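Local coordinates for protein glycerophosphoryl diester phosphodiesterase (Parabacteroides distasonis, PDB 3MZ2) that probably hydrolyses glycerophosphodiesters, releasing an alcohol and glycerol 3-phosphate, in a TIM-barrel domain, at residues I200-I205 with D222-R227; Y97-L102 with I119-E124; I233-S238 with R253-Q258; Q155-V160 with P178-E183. All coordinates share one frame; numbering follows the deposited sequence.

Contact 1 (I200-I205 with D222-R227). With SO4 (sulfate ion), chain D.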
# COMPACT_ATOMS: atom_id res chain seq x y z
N ILE A 200 17.76 -12.55 -4.98
CA ILE A 200 16.79 -13.40 -4.30
C ILE A 200 16.80 -14.78 -4.94
O ILE A 200 16.49 -14.90 -6.13
CB ILE A 200 15.35 -12.86 -4.37
CG1 ILE A 200 15.36 -11.37 -4.02
CG2 ILE A 200 14.43 -13.66 -3.42
CD1 ILE A 200 15.86 -11.06 -2.62
N PRO A 201 17.10 -15.84 -4.17
CA PRO A 201 17.08 -17.16 -4.79
C PRO A 201 15.72 -17.54 -5.34
O PRO A 201 14.73 -17.37 -4.67
CB PRO A 201 17.46 -18.11 -3.65
CG PRO A 201 18.03 -17.22 -2.58
CD PRO A 201 17.42 -15.90 -2.73
N TRP A 202 15.67 -18.05 -6.58
CA TRP A 202 14.40 -18.43 -7.16
C TRP A 202 13.77 -19.59 -6.34
O TRP A 202 12.55 -19.72 -6.34
CB TRP A 202 14.58 -18.81 -8.65
CG TRP A 202 14.81 -17.64 -9.56
CD1 TRP A 202 15.90 -17.43 -10.38
CD2 TRP A 202 13.91 -16.56 -9.82
NE1 TRP A 202 15.75 -16.26 -11.07
CE2 TRP A 202 14.53 -15.71 -10.77
CE3 TRP A 202 12.65 -16.22 -9.31
CZ2 TRP A 202 13.93 -14.52 -11.22
CZ3 TRP A 202 12.02 -15.05 -9.76
CH2 TRP A 202 12.68 -14.21 -10.70
N SER A 203 14.60 -20.38 -5.68
CA SER A 203 14.10 -21.43 -4.82
C SER A 203 13.24 -20.88 -3.68
O SER A 203 12.47 -21.61 -3.08
CB SER A 203 15.23 -22.26 -4.24
OG SER A 203 16.14 -21.49 -3.47
N HIS A 204 13.44 -19.61 -3.34
CA HIS A 204 12.61 -18.97 -2.30
C HIS A 204 11.43 -18.12 -2.82
O HIS A 204 10.81 -17.37 -2.04
CB HIS A 204 13.53 -18.11 -1.43
CG HIS A 204 14.41 -18.94 -0.56
ND1 HIS A 204 14.34 -18.93 0.81
CD2 HIS A 204 15.36 -19.86 -0.88
CE1 HIS A 204 15.22 -19.79 1.30
NE2 HIS A 204 15.87 -20.34 0.30
N ILE A 205 11.10 -18.31 -4.09
CA ILE A 205 10.07 -17.57 -4.78
C ILE A 205 8.97 -18.48 -5.38
O ILE A 205 9.25 -19.49 -6.02
CB ILE A 205 10.66 -16.66 -5.84
CG1 ILE A 205 11.44 -15.56 -5.13
CG2 ILE A 205 9.55 -16.06 -6.73
CD1 ILE A 205 12.11 -14.60 -6.08
N ASP A 222 6.91 -19.08 -18.87
CA ASP A 222 7.95 -19.97 -19.44
C ASP A 222 9.33 -19.68 -18.84
O ASP A 222 10.04 -20.62 -18.42
CB ASP A 222 7.97 -19.85 -20.96
CG ASP A 222 6.82 -20.59 -21.65
OD1 ASP A 222 6.15 -21.42 -21.01
OD2 ASP A 222 6.63 -20.35 -22.88
N MSE A 223 9.69 -18.40 -18.73
CA MSE A 223 10.96 -17.98 -18.09
C MSE A 223 11.04 -18.46 -16.65
O MSE A 223 12.07 -18.94 -16.20
CB MSE A 223 11.10 -16.47 -18.09
CG MSE A 223 11.34 -15.88 -19.46
SE MSE A 223 11.34 -13.94 -19.40
CE MSE A 223 12.99 -13.66 -18.42
N LEU A 224 9.94 -18.30 -15.95
CA LEU A 224 9.87 -18.64 -14.53
C LEU A 224 9.88 -20.17 -14.33
O LEU A 224 10.56 -20.69 -13.46
CB LEU A 224 8.65 -17.98 -13.87
CG LEU A 224 8.80 -16.47 -13.67
CD1 LEU A 224 7.45 -15.87 -13.27
CD2 LEU A 224 9.93 -16.16 -12.65
N HIS A 225 9.15 -20.89 -15.17
CA HIS A 225 9.24 -22.35 -15.11
C HIS A 225 10.66 -22.86 -15.33
O HIS A 225 11.07 -23.79 -14.63
CB HIS A 225 8.28 -23.02 -16.15
CG HIS A 225 6.84 -23.00 -15.74
ND1 HIS A 225 5.79 -23.32 -16.60
CD2 HIS A 225 6.28 -22.65 -14.58
CE1 HIS A 225 4.66 -23.19 -15.93
NE2 HIS A 225 4.93 -22.80 -14.69
N GLU A 226 11.44 -22.22 -16.24
CA GLU A 226 12.85 -22.58 -16.52
C GLU A 226 13.70 -22.42 -15.26
O GLU A 226 14.66 -23.15 -15.05
CB GLU A 226 13.43 -21.69 -17.63
CG GLU A 226 12.95 -22.03 -19.04
CD GLU A 226 13.41 -21.01 -20.10
OE1 GLU A 226 13.70 -19.84 -19.75
OE2 GLU A 226 13.48 -21.38 -21.30
N ARG A 227 13.34 -21.43 -14.46
CA ARG A 227 14.00 -21.14 -13.18
C ARG A 227 13.45 -21.91 -11.99
O ARG A 227 13.85 -21.67 -10.85
CB ARG A 227 13.92 -19.64 -12.91
CG ARG A 227 14.72 -18.79 -13.88
CD ARG A 227 14.12 -17.36 -13.98
NE ARG A 227 15.02 -16.46 -14.69
CZ ARG A 227 15.18 -16.43 -16.01
NH1 ARG A 227 14.50 -17.25 -16.80
NH2 ARG A 227 16.06 -15.59 -16.55
S SO4 D . 15.51 -16.11 -20.37
O1 SO4 D . 14.70 -15.14 -21.10
O2 SO4 D . 14.69 -17.23 -19.85
O3 SO4 D . 16.50 -16.66 -21.31
O4 SO4 D . 16.18 -15.43 -19.27
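The aliphatic part of R227 lies along one face of the W202 indole. Its CD sits over the five-membered ring in a CH-pi contact, 3.8 Å from the ring centroid, and comes within 3.5 Å of W202 NE1. The two side chains run side by side and point the same way, yet the guanidinium plane stands 89° to the indole, turning an edge to NE1. Next to this pair, L224 CD2 approaches the six-membered ring at CZ3, 3.7 Å away, its side chain crossing that of W202 at about a right angle. In the TIM-barrel fold this joins the loop between helix 189-197 and strand 205-210 to the C-terminal end of helix 215-226, and E196 of the former helix accepts a hydrogen bond from W202 NE1 and forms a salt bridge with R227 NE. An extended chain from CG to NE (chi2 154°, chi3 168°) carries the guanidinium past the indole to a sulfate ion, probably from the crystallisation liquor. R227 NH2 donates to sulfate O4 (2.7 Å) and R227 NH1 to sulfate O2 (3.1 Å), both nearly straight. R227 NH1 also reaches back to M223 O at 3.0 Å, from above the carbonyl plane. Replacing R227 by alanine is likely to bare this face of W202 and leave E196 without its cationic mate. M223 O also accepts from R227 N, on the face opposite NH1.

Contact 2 (Y97-L102 with I119-E124)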
# COMPACT_ATOMS: atom_id res chain seq x y z
N TYR A 97 -9.90 1.03 17.38
CA TYR A 97 -10.40 0.14 18.42
C TYR A 97 -9.30 -0.75 18.95
O TYR A 97 -8.44 -1.19 18.21
CB TYR A 97 -11.50 -0.76 17.84
CG TYR A 97 -12.71 0.00 17.35
CD1 TYR A 97 -13.70 0.38 18.22
CD2 TYR A 97 -12.87 0.28 15.99
CE1 TYR A 97 -14.82 1.08 17.78
CE2 TYR A 97 -13.99 0.98 15.54
CZ TYR A 97 -14.96 1.36 16.44
OH TYR A 97 -16.09 2.05 16.03
N THR A 98 -9.31 -1.01 20.25
CA THR A 98 -8.46 -2.05 20.80
C THR A 98 -8.95 -3.38 20.30
O THR A 98 -10.12 -3.49 19.87
CB THR A 98 -8.50 -2.08 22.33
OG1 THR A 98 -9.82 -2.38 22.77
CG2 THR A 98 -8.07 -0.74 22.92
N TRP A 99 -8.09 -4.39 20.44
CA TRP A 99 -8.43 -5.77 20.12
C TRP A 99 -9.69 -6.17 20.90
O TRP A 99 -10.62 -6.72 20.32
CB TRP A 99 -7.27 -6.76 20.40
CG TRP A 99 -7.76 -8.22 20.37
CD1 TRP A 99 -7.93 -9.01 19.25
CD2 TRP A 99 -8.20 -9.01 21.47
NE1 TRP A 99 -8.41 -10.25 19.62
CE2 TRP A 99 -8.60 -10.27 20.97
CE3 TRP A 99 -8.33 -8.76 22.85
CZ2 TRP A 99 -9.09 -11.29 21.80
CZ3 TRP A 99 -8.81 -9.79 23.67
CH2 TRP A 99 -9.18 -11.03 23.14
N GLU A 100 -9.73 -5.89 22.19
CA GLU A 100 -10.88 -6.25 23.00
C GLU A 100 -12.17 -5.60 22.50
O GLU A 100 -13.21 -6.27 22.42
CB GLU A 100 -10.63 -5.92 24.45
CG GLU A 100 -11.68 -6.48 25.37
CD GLU A 100 -11.40 -6.19 26.81
OE1 GLU A 100 -10.33 -5.62 27.12
OE2 GLU A 100 -12.27 -6.53 27.65
N GLU A 101 -12.11 -4.31 22.14
CA GLU A 101 -13.27 -3.63 21.56
C GLU A 101 -13.71 -4.24 20.24
O GLU A 101 -14.91 -4.45 20.01
CB GLU A 101 -12.97 -2.13 21.38
CG GLU A 101 -12.82 -1.38 22.71
CD GLU A 101 -12.20 -0.01 22.57
OE1 GLU A 101 -11.49 0.26 21.57
OE2 GLU A 101 -12.37 0.79 23.49
N LEU A 102 -12.73 -4.57 19.40
CA LEU A 102 -12.99 -5.21 18.10
C LEU A 102 -13.75 -6.52 18.23
O LEU A 102 -14.51 -6.91 17.36
CB LEU A 102 -11.68 -5.43 17.34
CG LEU A 102 -11.09 -4.22 16.61
CD1 LEU A 102 -9.78 -4.65 15.94
CD2 LEU A 102 -12.07 -3.60 15.58
N ILE A 119 -13.37 -11.01 14.20
CA ILE A 119 -12.08 -10.68 13.63
C ILE A 119 -11.00 -11.47 14.39
O ILE A 119 -10.91 -11.35 15.61
CB ILE A 119 -11.78 -9.16 13.71
CG1 ILE A 119 -12.84 -8.39 12.92
CG2 ILE A 119 -10.34 -8.82 13.21
CD1 ILE A 119 -12.89 -6.91 13.29
N PRO A 120 -10.19 -12.26 13.67
CA PRO A 120 -9.15 -13.07 14.32
C PRO A 120 -7.82 -12.34 14.40
O PRO A 120 -7.56 -11.44 13.61
CB PRO A 120 -8.97 -14.25 13.38
CG PRO A 120 -9.22 -13.68 12.04
CD PRO A 120 -10.31 -12.62 12.23
N THR A 121 -6.97 -12.73 15.35
CA THR A 121 -5.59 -12.24 15.33
C THR A 121 -4.76 -13.03 14.34
O THR A 121 -5.05 -14.20 14.04
CB THR A 121 -4.90 -12.34 16.70
OG1 THR A 121 -4.80 -13.70 17.06
CG2 THR A 121 -5.59 -11.50 17.77
N LEU A 122 -3.70 -12.42 13.84
CA LEU A 122 -2.70 -13.12 13.07
C LEU A 122 -2.09 -14.27 13.85
O LEU A 122 -1.89 -15.37 13.31
CB LEU A 122 -1.60 -12.16 12.52
CG LEU A 122 -0.44 -12.87 11.83
CD1 LEU A 122 -0.91 -13.66 10.58
CD2 LEU A 122 0.70 -11.89 11.51
N GLU A 123 -1.83 -14.05 15.14
CA GLU A 123 -1.29 -15.10 15.98
C GLU A 123 -2.18 -16.35 16.01
O GLU A 123 -1.70 -17.48 15.89
CB GLU A 123 -1.11 -14.58 17.40
CG GLU A 123 -0.43 -15.58 18.33
CD GLU A 123 0.99 -15.91 17.91
OE1 GLU A 123 1.60 -15.13 17.15
OE2 GLU A 123 1.51 -16.97 18.35
N GLU A 124 -3.48 -16.15 16.19
CA GLU A 124 -4.42 -17.30 16.18
C GLU A 124 -4.34 -18.05 14.86
O GLU A 124 -4.38 -19.29 14.85
CB GLU A 124 -5.86 -16.86 16.43
CG GLU A 124 -6.91 -17.96 16.22
CD GLU A 124 -8.32 -17.43 16.37
OE1 GLU A 124 -8.50 -16.20 16.29
OE2 GLU A 124 -9.24 -18.25 16.56
O HOH W 1 -9.28 -12.29 17.87
O HOH W 2 -14.86 -9.18 15.89
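The indole of W99 meets T121 CG2 obliquely, with the methyl 3.6 Å from NE1, while a water lies at the ring's edge, in its plane. That water accepts from W99 NE1 at 2.8 Å and donates to I119 O at 2.9 Å, tying the ring to the opposite backbone. With CG anti to the backbone N (chi1 167°), W99 swings its indole out from helix 99-102 to T121. Alongside, L102 CD2 packs on I119 CD1 at 4.1 Å, and a second water joins L102 O to I119 N, so I119 is bridged through both its N-H and its carbonyl, the latter also met by Q103 NE2. T121 is the N-cap of helix 122-129: its OG1 accepts from E124 N at 2.9 Å, leaving CG2 for the indole. T98 and E101 form a capping box on the other helix. With a glycine at T121, E124 N would probably lose its cap and a gap would open beside the indole. Each helix start has a cap in its own segment, and the backbones of P120 and L122 pair with strand 76-78. No direct hydrogen bond crosses the contact, which implies that apolar contacts and bridging water hold the two helix starts together.

Contact 3 (I233-S238 with R253-Q258); sequences ISTAPS and RMIIRQ
I255 CD1 is pressed against T235 CG2 at 3.4 Å, closer than carbon atoms usually pack, and this single methyl pair is the tight spot of the contact. The same CD1 also meets I233 CG2, but at a relaxed 4.1 Å, so one terminal methyl from the helix touches two residues that lie two apart in the chain. I255 holds its CG1 anti to the carbonyl carbon (chi1 -68°) and extends it further at chi2 158°, which carries CD1 outward from helix 245-257 to the end of strand 231-234. T235 presents its methyl to the helix and turns its hydroxyl elsewhere: OG1 is hydrogen-bonded to D240 and to the backbone carbonyl of E264. Those bonds fix the rotation of the threonine and so keep CG2 against the isoleucine. S234, between the two touching residues, has its CB directed away from the helix, and its OG bonds to E264, with a weak bond from A236 N at 3.3 Å.

The loose side is formed by M254 and R257 on the helix and P237 in the loop that follows the strand, all exposed, whereas I233, T235 and I255 are all buried. No hydrogen bond spans the two segments; the contact is apolar packing. It lies within a beta-alpha-beta unit of the TIM barrel made of strand 231-234, helix 245-257 and strand 262-265. I263 of the last strand touches both T235 and I255, V260 covers I233 and I255, and V209 of strand 205-210 lies against I233.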
# COMPACT_ATOMS: atom_id res chain seq x y z
N ILE A 233 -2.00 -17.11 -11.04
CA ILE A 233 -2.98 -16.10 -11.47
C ILE A 233 -3.99 -15.85 -10.36
O ILE A 233 -4.48 -16.77 -9.74
CB ILE A 233 -3.76 -16.60 -12.74
CG1 ILE A 233 -2.83 -16.61 -13.97
CG2 ILE A 233 -5.03 -15.82 -12.97
CD1 ILE A 233 -2.52 -15.20 -14.52
N SER A 234 -4.33 -14.57 -10.14
CA SER A 234 -5.39 -14.23 -9.21
C SER A 234 -6.61 -13.93 -10.04
O SER A 234 -6.60 -13.01 -10.87
CB SER A 234 -5.07 -13.01 -8.40
OG SER A 234 -6.21 -12.71 -7.57
N THR A 235 -7.67 -14.69 -9.79
CA THR A 235 -8.95 -14.51 -10.44
C THR A 235 -9.87 -13.55 -9.67
O THR A 235 -11.00 -13.26 -10.11
CB THR A 235 -9.66 -15.86 -10.66
OG1 THR A 235 -9.79 -16.56 -9.44
CG2 THR A 235 -8.87 -16.71 -11.69
N ALA A 236 -9.40 -13.02 -8.54
CA ALA A 236 -10.26 -12.18 -7.71
C ALA A 236 -10.82 -10.99 -8.48
O ALA A 236 -12.00 -10.71 -8.42
CB ALA A 236 -9.53 -11.75 -6.38
N PRO A 237 -9.98 -10.28 -9.24
CA PRO A 237 -10.55 -9.13 -9.98
C PRO A 237 -11.15 -9.48 -11.32
O PRO A 237 -11.82 -8.65 -12.00
CB PRO A 237 -9.32 -8.20 -10.17
CG PRO A 237 -8.15 -9.01 -9.99
CD PRO A 237 -8.52 -10.33 -9.31
N SER A 238 -10.90 -10.71 -11.73
CA SER A 238 -11.16 -11.10 -13.12
C SER A 238 -12.20 -12.22 -13.15
O SER A 238 -13.41 -11.95 -13.03
CB SER A 238 -9.86 -11.46 -13.82
OG SER A 238 -9.10 -12.40 -13.03
N ARG A 253 -10.70 -23.77 -15.39
CA ARG A 253 -10.05 -24.80 -16.23
C ARG A 253 -9.16 -24.25 -17.32
O ARG A 253 -8.06 -24.76 -17.53
CB ARG A 253 -11.13 -25.78 -16.78
CG ARG A 253 -11.70 -26.72 -15.73
CD ARG A 253 -12.63 -27.72 -16.37
NE ARG A 253 -13.84 -27.14 -16.95
CZ ARG A 253 -15.00 -26.97 -16.30
NH1 ARG A 253 -15.12 -27.33 -14.99
NH2 ARG A 253 -16.03 -26.44 -16.95
N MSE A 254 -9.58 -23.19 -17.99
CA MSE A 254 -8.78 -22.58 -19.06
C MSE A 254 -7.43 -22.11 -18.50
O MSE A 254 -6.38 -22.32 -19.10
CB MSE A 254 -9.56 -21.44 -19.71
CG MSE A 254 -8.80 -20.68 -20.72
SE MSE A 254 -10.02 -19.85 -22.04
CE MSE A 254 -11.15 -18.76 -20.81
N ILE A 255 -7.44 -21.54 -17.28
CA ILE A 255 -6.21 -21.07 -16.66
C ILE A 255 -5.24 -22.23 -16.48
O ILE A 255 -4.06 -22.11 -16.83
CB ILE A 255 -6.44 -20.34 -15.34
CG1 ILE A 255 -7.15 -19.01 -15.62
CG2 ILE A 255 -5.11 -20.13 -14.62
CD1 ILE A 255 -7.91 -18.42 -14.44
N ILE A 256 -5.72 -23.37 -15.98
CA ILE A 256 -4.86 -24.53 -15.78
C ILE A 256 -4.36 -25.07 -17.17
O ILE A 256 -3.18 -25.39 -17.35
CB ILE A 256 -5.56 -25.63 -14.94
CG1 ILE A 256 -5.90 -25.09 -13.52
CG2 ILE A 256 -4.71 -26.88 -14.82
CD1 ILE A 256 -4.70 -24.48 -12.75
N ARG A 257 -5.25 -25.08 -18.15
CA ARG A 257 -4.90 -25.60 -19.48
C ARG A 257 -3.79 -24.74 -20.13
O ARG A 257 -3.02 -25.27 -20.97
CB ARG A 257 -6.13 -25.64 -20.38
CG ARG A 257 -7.16 -26.70 -20.06
CD ARG A 257 -8.21 -26.73 -21.20
NE ARG A 257 -9.40 -27.53 -20.82
CZ ARG A 257 -10.62 -27.04 -20.53
NH1 ARG A 257 -10.89 -25.72 -20.59
NH2 ARG A 257 -11.59 -27.88 -20.18
N GLN A 258 -3.73 -23.46 -19.75
CA GLN A 258 -2.72 -22.52 -20.26
C GLN A 258 -1.34 -22.69 -19.59
O GLN A 258 -0.35 -22.03 -19.98
CB GLN A 258 -3.16 -21.06 -20.10
CG GLN A 258 -4.41 -20.61 -20.88
CD GLN A 258 -4.26 -20.71 -22.39
OE1 GLN A 258 -3.48 -21.52 -22.89
NE2 GLN A 258 -5.03 -19.90 -23.12

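Contact 4 (Q155-V160 with P178-E183); sequences QAEPYV and PNFMFE
A single water is gripped by three backbone groups where E157 and V160 face M181: it donates to E157 O and to V160 O, each at 2.8 Å, and accepts from M181 N at 2.9 Å. The water thus joins two neighbouring parallel strands of the TIM barrel near their N-terminal ends: the loop of residues 155-159 leads into strand 160-164 and residues 178-181 into strand 182-185. Beyond the water, M181 and E183 pair directly with the backbone of I162, so the water link precedes the regular sheet bonds.

The side-chain part of the contact is carried by E157, whose CB points toward the other segment. Its CB lies 3.7 Å from N179 O, and its CG is 4.2 Å from N179 CB. A bend at chi2 (96°) folds the carboxylate back from an extended course, and E157 OE2 accepts from the ND2 of N177, which lies just ahead of residues 178-183. N177 also receives N179 N on its OD1, so one asparagine ties the glutamate to the start of the second segment. V17 of helix 17-23 touches E157, P158 and N179.

F180 is buried, its ring packed against A148, I151 and T152 of helix 144-153, while N179 stays exposed. The phenyl plane is inclined 51° to the carboxylate of E157, and the ring is met obliquely by the glutamate's methylene, CG approaching F180 CD1 at 4.1 Å.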
# COMPACT_ATOMS: atom_id res chain seq x y z
N GLN A 155 9.51 -19.11 14.66
CA GLN A 155 10.04 -20.22 13.84
C GLN A 155 8.96 -20.68 12.87
O GLN A 155 8.86 -21.86 12.60
CB GLN A 155 10.63 -21.35 14.71
CG GLN A 155 11.64 -20.80 15.74
CD GLN A 155 12.22 -21.87 16.69
OE1 GLN A 155 12.77 -21.53 17.73
NE2 GLN A 155 12.14 -23.10 16.31
N ALA A 156 8.26 -19.72 12.27
CA ALA A 156 7.09 -19.98 11.40
C ALA A 156 7.44 -19.92 9.92
O ALA A 156 6.57 -19.93 9.07
CB ALA A 156 5.93 -18.95 11.72
N GLU A 157 8.73 -19.85 9.60
CA GLU A 157 9.14 -19.82 8.17
C GLU A 157 8.59 -20.91 7.29
O GLU A 157 8.34 -20.64 6.09
CB GLU A 157 10.64 -19.81 8.01
CG GLU A 157 11.38 -18.68 8.80
CD GLU A 157 11.94 -19.12 10.15
OE1 GLU A 157 11.33 -19.99 10.83
OE2 GLU A 157 13.01 -18.59 10.56
N PRO A 158 8.41 -22.14 7.82
CA PRO A 158 7.85 -23.17 6.94
C PRO A 158 6.38 -23.05 6.58
O PRO A 158 5.87 -23.84 5.77
CB PRO A 158 8.06 -24.47 7.74
CG PRO A 158 9.19 -24.15 8.70
CD PRO A 158 9.02 -22.71 9.04
N TYR A 159 5.65 -22.12 7.20
CA TYR A 159 4.21 -22.03 6.99
C TYR A 159 3.66 -20.61 6.94
O TYR A 159 2.45 -20.43 6.88
CB TYR A 159 3.40 -22.88 7.98
CG TYR A 159 3.66 -22.63 9.44
CD1 TYR A 159 4.77 -23.22 10.09
CD2 TYR A 159 2.71 -21.95 10.24
CE1 TYR A 159 4.99 -23.00 11.43
CE2 TYR A 159 2.94 -21.75 11.58
CZ TYR A 159 4.07 -22.24 12.18
OH TYR A 159 4.27 -22.05 13.52
N VAL A 160 4.52 -19.61 6.96
CA VAL A 160 4.06 -18.21 6.82
C VAL A 160 4.98 -17.54 5.80
O VAL A 160 6.16 -17.31 6.08
CB VAL A 160 4.08 -17.46 8.17
CG1 VAL A 160 3.49 -16.01 8.01
CG2 VAL A 160 3.36 -18.23 9.27
N PRO A 178 17.30 -15.55 5.74
CA PRO A 178 17.29 -16.23 4.43
C PRO A 178 16.47 -17.49 4.31
O PRO A 178 16.46 -18.13 3.25
CB PRO A 178 18.78 -16.57 4.22
CG PRO A 178 19.30 -16.71 5.59
CD PRO A 178 18.63 -15.60 6.36
N ASN A 179 15.81 -17.88 5.39
CA ASN A 179 14.88 -18.99 5.37
C ASN A 179 13.46 -18.55 5.01
O ASN A 179 12.57 -19.37 4.90
CB ASN A 179 14.90 -19.71 6.71
CG ASN A 179 16.22 -20.46 6.95
OD1 ASN A 179 16.83 -21.00 6.01
ND2 ASN A 179 16.70 -20.41 8.16
N PHE A 180 13.23 -17.25 4.80
CA PHE A 180 11.90 -16.83 4.38
C PHE A 180 11.55 -17.31 2.96
O PHE A 180 12.41 -17.38 2.06
CB PHE A 180 11.79 -15.32 4.36
CG PHE A 180 11.73 -14.62 5.71
CD1 PHE A 180 11.06 -15.15 6.81
CD2 PHE A 180 12.28 -13.35 5.82
CE1 PHE A 180 11.05 -14.46 8.03
CE2 PHE A 180 12.24 -12.65 6.99
CZ PHE A 180 11.62 -13.18 8.08
N MSE A 181 10.28 -17.61 2.76
CA MSE A 181 9.74 -17.94 1.44
C MSE A 181 8.83 -16.82 1.00
O MSE A 181 8.07 -16.31 1.83
CB MSE A 181 9.00 -19.26 1.53
CG MSE A 181 8.31 -19.80 0.31
SE MSE A 181 9.58 -20.81 -0.78
CE MSE A 181 8.82 -20.34 -2.49
N PHE A 182 8.85 -16.48 -0.29
CA PHE A 182 8.12 -15.34 -0.80
C PHE A 182 7.04 -15.69 -1.81
O PHE A 182 7.24 -16.60 -2.65
CB PHE A 182 9.11 -14.38 -1.47
CG PHE A 182 10.13 -13.86 -0.52
CD1 PHE A 182 9.75 -13.00 0.49
CD2 PHE A 182 11.45 -14.26 -0.62
CE1 PHE A 182 10.68 -12.54 1.40
CE2 PHE A 182 12.41 -13.82 0.30
CZ PHE A 182 12.05 -12.93 1.28
N GLU A 183 5.96 -14.90 -1.76
CA GLU A 183 5.10 -14.72 -2.95
C GLU A 183 5.57 -13.40 -3.58
O GLU A 183 5.44 -12.36 -2.99
CB GLU A 183 3.61 -14.65 -2.58
CG GLU A 183 2.79 -14.35 -3.82
CD GLU A 183 1.34 -14.14 -3.56
OE1 GLU A 183 0.69 -15.06 -3.00
OE2 GLU A 183 0.86 -13.07 -4.01
O HOH W 3 8.69 -18.07 5.13

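In the fold
From the N terminus the contacts follow in series, none nested or crossing. Contact 2 comes first, closing a loop free of helix and strand that leads to helix 122-129. Contact 4 then spans helix 167-176 and ties the entrances of two adjacent barrel strands, 160-164 and 182-185. Contact 1 follows, enclosing strand 205-210 and most of helix 215-226; it touches contact 4 through H204, whose ND1 probably bonds F180 O at 2.8 Å. Contact 3 closes last, packing helix 245-257 on strand 231-234, which directly follows helix 215-226 of contact 1. Contacts 2 and 3 lie on opposite sides of the chain's centre, their centres about 33 Å apart.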